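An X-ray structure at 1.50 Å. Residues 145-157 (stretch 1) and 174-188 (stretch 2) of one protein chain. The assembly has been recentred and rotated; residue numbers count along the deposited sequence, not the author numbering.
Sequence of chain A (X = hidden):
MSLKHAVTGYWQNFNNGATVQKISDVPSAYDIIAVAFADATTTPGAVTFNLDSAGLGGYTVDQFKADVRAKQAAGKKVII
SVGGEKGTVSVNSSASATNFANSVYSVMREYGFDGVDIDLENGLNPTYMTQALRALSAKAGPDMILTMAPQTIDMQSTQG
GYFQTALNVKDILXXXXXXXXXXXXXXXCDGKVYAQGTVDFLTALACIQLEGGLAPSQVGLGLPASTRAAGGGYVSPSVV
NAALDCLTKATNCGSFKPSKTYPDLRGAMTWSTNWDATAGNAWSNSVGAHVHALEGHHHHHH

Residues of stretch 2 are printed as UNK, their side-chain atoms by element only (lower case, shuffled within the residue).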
# COMPACT_ATOMS: atom_id res chain seq x y z
N ILE A 145 -0.24 11.83 4.10
CA ILE A 145 0.34 10.57 3.60
C ILE A 145 -0.47 10.14 2.39
O ILE A 145 -1.72 10.07 2.43
CB ILE A 145 0.29 9.48 4.68
CG1 ILE A 145 1.09 9.90 5.92
CG2 ILE A 145 0.75 8.10 4.11
CD1 ILE A 145 2.60 10.12 5.70
N LEU A 146 0.24 9.79 1.30
CA LEU A 146 -0.44 9.36 0.08
C LEU A 146 0.30 8.11 -0.40
O LEU A 146 1.50 8.19 -0.77
CB LEU A 146 -0.39 10.46 -1.02
CG LEU A 146 -0.88 9.98 -2.41
CD1 LEU A 146 -2.31 9.44 -2.41
CD2 LEU A 146 -0.71 11.21 -3.35
N THR A 147 -0.39 6.98 -0.38
CA THR A 147 0.21 5.75 -0.91
C THR A 147 -0.67 5.21 -2.03
O THR A 147 -1.83 5.58 -2.16
CB THR A 147 0.38 4.67 0.23
OG1 THR A 147 -0.92 4.21 0.67
CG2 THR A 147 1.13 5.23 1.43
N MSE A 148 -0.12 4.29 -2.84
CA MSE A 148 -0.88 3.63 -3.89
C MSE A 148 -0.45 2.18 -3.90
O MSE A 148 0.73 1.90 -3.62
CB MSE A 148 -0.58 4.24 -5.26
CG MSE A 148 -0.78 5.78 -5.26
SE MSE A 148 -0.45 6.51 -7.06
CE MSE A 148 -2.29 6.41 -7.72
N ALA A 149 -1.40 1.30 -4.23
CA ALA A 149 -1.13 -0.15 -4.25
C ALA A 149 -1.57 -0.73 -5.61
O ALA A 149 -2.49 -1.55 -5.72
CB ALA A 149 -1.89 -0.85 -3.09
N PRO A 150 -0.87 -0.32 -6.68
CA PRO A 150 -1.18 -0.88 -8.01
C PRO A 150 -0.97 -2.39 -8.05
O PRO A 150 -0.19 -2.93 -7.26
CB PRO A 150 -0.09 -0.24 -8.91
CG PRO A 150 1.02 0.19 -7.96
CD PRO A 150 0.30 0.61 -6.69
N GLN A 151 -1.66 -3.03 -9.00
CA GLN A 151 -1.32 -4.39 -9.40
C GLN A 151 -0.16 -4.34 -10.40
O GLN A 151 0.18 -3.27 -10.95
CB GLN A 151 -2.56 -5.05 -10.01
CG GLN A 151 -3.63 -5.30 -8.95
CD GLN A 151 -4.84 -5.93 -9.57
OE1 GLN A 151 -4.94 -7.16 -9.65
NE2 GLN A 151 -5.76 -5.10 -10.06
N THR A 152 0.48 -5.50 -10.65
CA THR A 152 1.66 -5.45 -11.49
C THR A 152 1.35 -4.92 -12.90
O THR A 152 2.18 -4.25 -13.52
CB THR A 152 2.32 -6.86 -11.57
OG1 THR A 152 1.35 -7.80 -12.03
CG2 THR A 152 2.88 -7.24 -10.25
N ILE A 153 0.17 -5.22 -13.41
CA ILE A 153 -0.21 -4.75 -14.76
C ILE A 153 -0.29 -3.22 -14.85
O ILE A 153 -0.27 -2.65 -15.97
CB ILE A 153 -1.58 -5.30 -15.22
CG1 ILE A 153 -2.69 -4.95 -14.21
CG2 ILE A 153 -1.45 -6.80 -15.44
CD1 ILE A 153 -4.08 -5.39 -14.65
N ASP A 154 -0.35 -2.56 -13.69
CA ASP A 154 -0.51 -1.10 -13.66
C ASP A 154 0.82 -0.33 -13.67
O ASP A 154 0.80 0.91 -13.78
CB ASP A 154 -1.28 -0.71 -12.41
CG ASP A 154 -2.69 -1.29 -12.38
OD1 ASP A 154 -3.40 -1.17 -13.40
OD2 ASP A 154 -3.07 -1.86 -11.34
N MSE A 155 1.95 -1.03 -13.53
CA MSE A 155 3.26 -0.37 -13.46
C MSE A 155 4.28 -1.04 -14.39
O MSE A 155 5.49 -0.98 -14.13
CB MSE A 155 3.82 -0.40 -12.03
CG MSE A 155 2.87 0.12 -10.92
SE MSE A 155 2.65 2.09 -11.00
CE MSE A 155 4.37 2.59 -10.34
N GLN A 156 3.81 -1.61 -15.49
CA GLN A 156 4.70 -2.25 -16.47
C GLN A 156 5.45 -1.24 -17.33
O GLN A 156 6.49 -1.55 -17.89
CB GLN A 156 3.91 -3.23 -17.32
CG GLN A 156 3.71 -4.59 -16.61
CD GLN A 156 5.00 -5.43 -16.61
OE1 GLN A 156 5.78 -5.42 -15.62
NE2 GLN A 156 5.18 -6.17 -17.66
N SER A 157 4.93 -0.02 -17.39
CA SER A 157 5.66 1.09 -18.01
C SER A 157 5.10 2.38 -17.42
O SER A 157 4.07 2.38 -16.71
CB SER A 157 5.46 1.13 -19.53
OG SER A 157 4.16 1.55 -19.90
N UNK A 174 3.84 9.61 -1.09
CA UNK A 174 4.70 8.97 -0.08
C UNK A 174 5.37 7.70 -0.66
O UNK A 174 6.61 7.66 -0.78
c UNK A 174 3.90 8.61 1.18
o UNK A 174 3.19 9.81 1.62
c UNK A 174 4.83 8.13 2.28
N UNK A 175 4.55 6.71 -1.04
CA UNK A 175 5.13 5.46 -1.55
C UNK A 175 4.12 4.71 -2.38
O UNK A 175 2.91 4.70 -2.09
c UNK A 175 5.69 4.58 -0.39
c UNK A 175 4.61 4.24 0.65
c UNK A 175 6.34 3.32 -0.90
N UNK A 176 4.66 4.08 -3.44
CA UNK A 176 3.92 3.11 -4.25
C UNK A 176 4.28 1.74 -3.72
O UNK A 176 5.39 1.25 -3.95
c UNK A 176 3.88 4.60 -6.29
c UNK A 176 3.47 2.16 -6.54
c UNK A 176 4.26 3.19 -5.75
N UNK A 177 3.35 1.12 -2.99
CA UNK A 177 3.51 -0.27 -2.52
C UNK A 177 2.82 -1.21 -3.52
O UNK A 177 1.67 -1.60 -3.33
o UNK A 177 4.79 0.28 0.10
c UNK A 177 3.56 0.32 -0.03
c UNK A 177 2.85 -0.45 -1.14
n UNK A 177 2.74 0.98 0.86
N UNK A 178 3.49 -1.51 -4.62
CA UNK A 178 2.85 -2.40 -5.60
C UNK A 178 2.59 -3.79 -4.99
O UNK A 178 3.31 -4.23 -4.09
c UNK A 178 3.70 -2.53 -6.89
c UNK A 178 3.00 -3.39 -7.93
se UNK A 178 3.92 -3.17 -9.67
c UNK A 178 5.51 -4.20 -9.35
N UNK A 179 1.53 -4.43 -5.51
CA UNK A 179 1.16 -5.77 -5.06
C UNK A 179 1.91 -6.77 -5.97
O UNK A 179 1.49 -7.08 -7.11
n UNK A 179 -3.42 -4.18 -4.92
c UNK A 179 -1.19 -5.00 -4.43
c UNK A 179 -2.68 -5.25 -4.67
c UNK A 179 -0.36 -5.99 -5.22
o UNK A 179 -3.15 -6.40 -4.64
N UNK A 180 3.06 -7.25 -5.47
CA UNK A 180 3.87 -8.21 -6.26
C UNK A 180 3.32 -9.64 -6.10
O UNK A 180 4.03 -10.59 -5.68
c UNK A 180 7.43 -4.46 -6.62
c UNK A 180 5.79 -5.72 -5.36
c UNK A 180 6.44 -4.52 -5.62
c UNK A 180 7.73 -5.60 -7.37
c UNK A 180 5.35 -8.17 -5.81
o UNK A 180 8.06 -3.26 -6.88
c UNK A 180 6.06 -6.87 -6.11
c UNK A 180 7.02 -6.79 -7.12
N UNK A 181 2.00 -9.78 -6.33
CA UNK A 181 1.32 -11.05 -6.02
C UNK A 181 -0.03 -11.06 -6.70
O UNK A 181 -0.47 -10.06 -7.27
c UNK A 181 -0.89 -10.12 -3.56
c UNK A 181 1.19 -11.26 -4.50
c UNK A 181 -1.52 -9.06 -2.83
c UNK A 181 0.50 -10.13 -3.76
c UNK A 181 1.24 -9.12 -3.15
o UNK A 181 -1.30 -7.05 -1.56
c UNK A 181 -0.74 -8.08 -2.25
c UNK A 181 0.63 -8.09 -2.40
N UNK A 182 -0.66 -12.24 -6.66
CA UNK A 182 -1.86 -12.53 -7.51
C UNK A 182 -1.64 -12.11 -8.95
O UNK A 182 -2.51 -11.54 -9.61
c UNK A 182 -3.57 -12.35 -5.62
c UNK A 182 -3.15 -11.84 -6.97
o UNK A 182 -3.52 -13.56 -5.36
n UNK A 182 -3.94 -11.44 -4.73
N UNK A 183 -0.45 -12.43 -9.47
CA UNK A 183 -0.00 -11.90 -10.75
C UNK A 183 0.43 -13.01 -11.72
O UNK A 183 1.14 -13.92 -11.31
c UNK A 183 1.22 -10.98 -10.54
o UNK A 183 1.66 -10.45 -11.77
N UNK A 184 0.05 -12.84 -12.99
CA UNK A 184 0.65 -13.61 -14.07
C UNK A 184 2.11 -13.16 -14.26
O UNK A 184 2.60 -12.21 -13.61
N UNK A 185 2.79 -13.81 -15.19
CA UNK A 185 4.17 -13.39 -15.49
C UNK A 185 4.16 -11.96 -16.04
O UNK A 185 3.18 -11.48 -16.64
c UNK A 185 5.04 -15.76 -15.85
o UNK A 185 4.13 -14.41 -17.67
c UNK A 185 4.89 -14.35 -16.46
N UNK A 186 5.28 -11.27 -15.79
CA UNK A 186 5.43 -9.88 -16.14
C UNK A 186 6.81 -9.60 -16.69
O UNK A 186 7.74 -10.37 -16.41
c UNK A 186 5.26 -9.03 -14.86
c UNK A 186 0.99 -9.10 -15.21
c UNK A 186 3.84 -9.07 -14.30
se UNK A 186 2.63 -8.00 -15.41
N UNK A 187 6.98 -8.50 -17.42
CA UNK A 187 8.32 -8.11 -17.88
C UNK A 187 9.05 -7.34 -16.78
O UNK A 187 8.42 -6.52 -16.05
c UNK A 187 7.59 -6.91 -21.47
c UNK A 187 8.25 -9.15 -20.69
c UNK A 187 8.25 -7.23 -19.13
c UNK A 187 7.53 -7.88 -20.30
N UNK A 188 10.36 -7.54 -16.65
CA UNK A 188 11.16 -6.68 -15.80
C UNK A 188 11.74 -5.51 -16.56
O UNK A 188 11.46 -5.33 -17.77
O HOH W 1 -2.69 -8.77 -10.01
O HOH W 2 -0.52 -7.48 -8.93

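Position 174 has three side-chain atoms: a CB carrying one oxygen and one carbon. The oxygen accepts a hydrogen bond from Leu146 N at 3.0 Å. This is Thr174. Its backbone N donates to Leu146 O, at 2.8 Å.

Position 175 has three carbons, forked at CB. One branch carbon lies 3.7 Å from Thr147 CG2. This is Val175, and the carbon is CG1. Val175 O accepts from Met148 N at 3.1 Å.

Position 176 is again three carbons forked at CB. One branch carbon is 3.4 Å from Pro150 CG and 3.9 Å from Met155 CE. This is Val176.

Position 177 has two carbons, the second carrying one oxygen and one nitrogen. That is a short amide, Asn177. Asn177 CB comes no closer than 4.0 Å, to Met148 O. Asn177 N donates to Met148 O at 2.8 Å.

Position 178 is an unbranched chain of two carbons, a selenium and a last carbon. The selenium lies 3.6 Å from Met155 CB and 3.7 Å from Thr152 CA. This is selenomethionine, Met178.

Position 179 has three carbons, the third carrying one oxygen and one nitrogen. The nitrogen is 2.9 Å from Ala149 O. This is Gln179. NE2 donates to Ala149 O, and Gln179 N donates to Pro150 O at 2.9 Å.

Position 180 has one carbon, then a six-carbon ring bearing an oxygen: Tyr180. Its CA is 4.2 Å from Thr152 CG2.

Position 181 has the same ring and oxygen, so it is Tyr181. It makes no direct contact with stretch 1. Water 2 links the backbones, lying 2.8 Å from Thr152 N, 2.7 Å from Gln179 O and 3.1 Å from Tyr181 O.

Position 182 has two carbons, then one oxygen and one nitrogen: Asn182. It does not touch stretch 1 directly. Water 1 lies 2.8 Å from both Asn182 O and Gln151 OE1.

Position 183 has one carbon and one oxygen. The oxygen is 2.7 Å from Thr152 OG1. This is Ser183. OG donates to the O of position 184 at 2.7 Å.

Position 184 has no side-chain atoms: Gly184.

Position 185 has a CB carrying one oxygen and one carbon, Thr185. Its CA-to-CB bond points away from stretch 1.

Position 186 is another unbranched selenium chain. The last carbon packs 3.4 Å from Ile153 CG2. This is selenomethionine, Met186.

Position 187 has four carbons, forked at the second. They lie beside the Gln156 side chain at the exposed end of the contact. This is Leu187.

Position 188 has no side chain: Gly188, out of contact.

The contact begins as two parallel strands. Backbone bonds tie Leu146 and Met148 to stretch 2, and the pairs Thr147–Val175 and Met148–Val176 lie on opposite faces of the sheet. Beyond the strands, Pro150 and Met155 pack on Val176 and Met178; apolar packing there runs alongside the hydrogen bonds from Gln179 to Ala149 O and Pro150 O. Thr152 and Ile153 then meet Met186.

Stretch 2 (174-188) TVVNMQYYNSGTMLG
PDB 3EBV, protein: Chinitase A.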